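Local coordinates for protein ribose 5-phosphate isomerase (Giardia lamblia, PDB 3S5P) that probably interconverts ribose 5-phosphate and ribulose 5-phosphate in the pentose phosphate pathway, as an RpiB-type sugar-phosphate isomerase, at residues L141-F144 / L145-F149. Sequence-based numbering, arbitrary orientation.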
ATOM      1  N   LEU A 141      13.022   0.651  -6.123  1.00 36.22           N
ATOM      2  CA  LEU A 141      13.123  -0.516  -6.949  1.00 37.56           C
ATOM      3  C   LEU A 141      14.380  -1.317  -6.595  1.00 39.35           C
ATOM      4  O   LEU A 141      14.335  -2.534  -6.426  1.00 39.28           O
ATOM      5  CB  LEU A 141      13.196  -0.109  -8.435  1.00 38.54           C
ATOM      6  CG  LEU A 141      13.477  -1.295  -9.373  1.00 40.08           C
ATOM      7  CD1 LEU A 141      12.330  -2.335  -9.332  1.00 37.50           C
ATOM      8  CD2 LEU A 141      13.788  -0.879 -10.810  1.00 42.28           C
ATOM      9  N   SER A 142      15.530  -0.642  -6.570  1.00 41.07           N
ATOM     10  CA  SER A 142      16.785  -1.352  -6.301  1.00 42.54           C
ATOM     11  C   SER A 142      16.766  -2.059  -4.927  1.00 42.05           C
ATOM     12  O   SER A 142      17.261  -3.182  -4.782  1.00 43.56           O
ATOM     13  CB  SER A 142      17.977  -0.398  -6.455  1.00 43.71           C
ATOM     14  OG  SER A 142      18.944  -0.639  -5.462  1.00 45.34           O
ATOM     15  N   ARG A 143      16.186  -1.422  -3.917  1.00 40.65           N
ATOM     16  CA  ARG A 143      16.069  -2.056  -2.591  1.00 40.22           C
ATOM     17  C   ARG A 143      15.025  -3.185  -2.598  1.00 39.47           C
ATOM     18  O   ARG A 143      15.240  -4.244  -2.008  1.00 39.65           O
ATOM     19  CB  ARG A 143      15.763  -1.023  -1.517  1.00 40.09           C
ATOM     20  CG  ARG A 143      15.590  -1.586  -0.121  1.00 41.84           C
ATOM     21  CD  ARG A 143      16.887  -2.115   0.450  1.00 46.43           C
ATOM     22  NE  ARG A 143      17.915  -1.124   0.213  1.00 51.89           N
ATOM     23  CZ  ARG A 143      18.190  -0.113   1.028  1.00 56.39           C
ATOM     24  NH1 ARG A 143      17.530   0.049   2.189  1.00 55.43           N
ATOM     25  NH2 ARG A 143      19.154   0.727   0.686  1.00 56.81           N
ATOM     26  N   PHE A 144      13.927  -2.981  -3.319  1.00 38.36           N
ATOM     27  CA  PHE A 144      12.914  -4.037  -3.508  1.00 37.76           C
ATOM     28  C   PHE A 144      13.546  -5.302  -4.156  1.00 39.31           C
ATOM     29  O   PHE A 144      13.265  -6.437  -3.749  1.00 39.09           O
ATOM     30  CB  PHE A 144      11.746  -3.484  -4.355  1.00 36.05           C
ATOM     31  CG  PHE A 144      10.559  -4.415  -4.485  1.00 35.72           C
ATOM     32  CD1 PHE A 144       9.521  -4.390  -3.554  1.00 33.77           C
ATOM     33  CD2 PHE A 144      10.437  -5.272  -5.583  1.00 36.81           C
ATOM     34  CE1 PHE A 144       8.396  -5.209  -3.685  1.00 32.52           C
ATOM     35  CE2 PHE A 144       9.288  -6.114  -5.716  1.00 37.15           C
ATOM     36  CZ  PHE A 144       8.278  -6.074  -4.748  1.00 31.53           C
ATOM     37  N   LEU A 145      14.421  -5.113  -5.146  1.00 40.99           N
ATOM     38  CA  LEU A 145      14.921  -6.264  -5.922  1.00 42.37           C
ATOM     39  C   LEU A 145      16.020  -7.022  -5.189  1.00 44.19           C
ATOM     40  O   LEU A 145      16.243  -8.213  -5.446  1.00 45.56           O
ATOM     41  CB  LEU A 145      15.386  -5.820  -7.314  1.00 43.17           C
ATOM     42  CG  LEU A 145      14.362  -5.273  -8.325  1.00 41.70           C
ATOM     43  CD1 LEU A 145      15.078  -4.980  -9.672  1.00 40.04           C
ATOM     44  CD2 LEU A 145      13.128  -6.181  -8.551  1.00 36.65           C
ATOM     45  N   SER A 146      16.704  -6.344  -4.267  1.00 44.46           N
ATOM     46  CA  SER A 146      17.845  -6.974  -3.597  1.00 46.44           C
ATOM     47  C   SER A 146      17.552  -7.446  -2.176  1.00 46.76           C
ATOM     48  O   SER A 146      18.432  -7.985  -1.526  1.00 49.50           O
ATOM     49  CB  SER A 146      19.055  -6.042  -3.588  1.00 47.21           C
ATOM     50  OG  SER A 146      18.816  -4.894  -2.790  1.00 47.11           O
ATOM     51  N   THR A 147      16.337  -7.234  -1.673  1.00 45.25           N
ATOM     52  CA  THR A 147      15.991  -7.661  -0.321  1.00 44.30           C
ATOM     53  C   THR A 147      15.221  -8.969  -0.430  1.00 45.00           C
ATOM     54  O   THR A 147      14.332  -9.083  -1.255  1.00 44.13           O
ATOM     55  CB  THR A 147      15.141  -6.584   0.399  1.00 42.47           C
ATOM     56  OG1 THR A 147      15.849  -5.343   0.389  1.00 40.44           O
ATOM     57  CG2 THR A 147      14.857  -6.971   1.836  1.00 41.05           C
ATOM     58  N   ASN A 148      15.599  -9.959   0.370  1.00 47.54           N
ATOM     59  CA  ASN A 148      14.890 -11.248   0.443  1.00 49.33           C
ATOM     60  C   ASN A 148      13.832 -11.297   1.553  1.00 49.24           C
ATOM     61  O   ASN A 148      13.979 -10.642   2.580  1.00 48.17           O
ATOM     62  CB  ASN A 148      15.896 -12.384   0.657  1.00 51.51           C
ATOM     63  CG  ASN A 148      16.791 -12.595  -0.550  1.00 55.22           C
ATOM     64  OD1 ASN A 148      16.426 -12.252  -1.675  1.00 56.63           O
ATOM     65  ND2 ASN A 148      17.965 -13.165  -0.322  1.00 59.17           N
ATOM     66  N   PHE A 149      12.762 -12.056   1.322  1.00 50.55           N
ATOM     67  CA  PHE A 149      11.764 -12.341   2.345  1.00 52.29           C
ATOM     68  C   PHE A 149      12.410 -13.108   3.523  1.00 56.81           C
ATOM     69  O   PHE A 149      13.264 -13.959   3.315  1.00 57.35           O
ATOM     70  CB  PHE A 149      10.608 -13.126   1.720  1.00 50.44           C
ATOM     71  CG  PHE A 149       9.538 -13.591   2.701  1.00 48.58           C
ATOM     72  CD1 PHE A 149       8.932 -12.709   3.594  1.00 45.69           C
ATOM     73  CD2 PHE A 149       9.080 -14.909   2.665  1.00 46.66           C
ATOM     74  CE1 PHE A 149       7.908 -13.155   4.472  1.00 46.59           C
ATOM     75  CE2 PHE A 149       8.066 -15.353   3.511  1.00 46.04           C
ATOM     76  CZ  PHE A 149       7.481 -14.477   4.424  1.00 44.24           C
TER
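Thr147 reaches back toward the C-terminal part of helix 134-146 and gives its hydroxyl to the carbonyl of Arg143, OG1 lying 2.7 Å from Arg143 O. With chi1 at -56°, OG1 stands beside the threonine's own backbone N, and both donors are directed at the same oxygen. The hydroxyl comes in tilted 29° from the carbonyl plane, while the N-H hydrogen bond from Thr147 N to Arg143 O is weak. Arg143 CD comes within 3.4 Å of Thr147 OG1, put there by the bend at chi2 (69°). One residue earlier, Ser146 OG approaches Ser142 O at 3.1 Å, and the single N-H of Ser146 is shared weakly between Ser142 O and Arg143 O. On the buried side the leucines cross obliquely: Leu141 CD1 touches Leu145 CG at 3.7 Å, next to the i to i+4 bond from Leu145 N to Leu141 O (2.9 Å). Leu145 CD1 packs on Leu141 CD1, and the CD2 branch reaches Phe144 CD2 at 4.1 Å. These apolar groups pack against strand 81-86, through Ile83 and Cys81, and so seat the helix on the central parallel sheet of the Rossmann-like fold. As the backbone hydrogen bonding weakens, the threonine hydroxyl supplies a short bond that ties the chain leaving the helix to the carbonyl of Arg143.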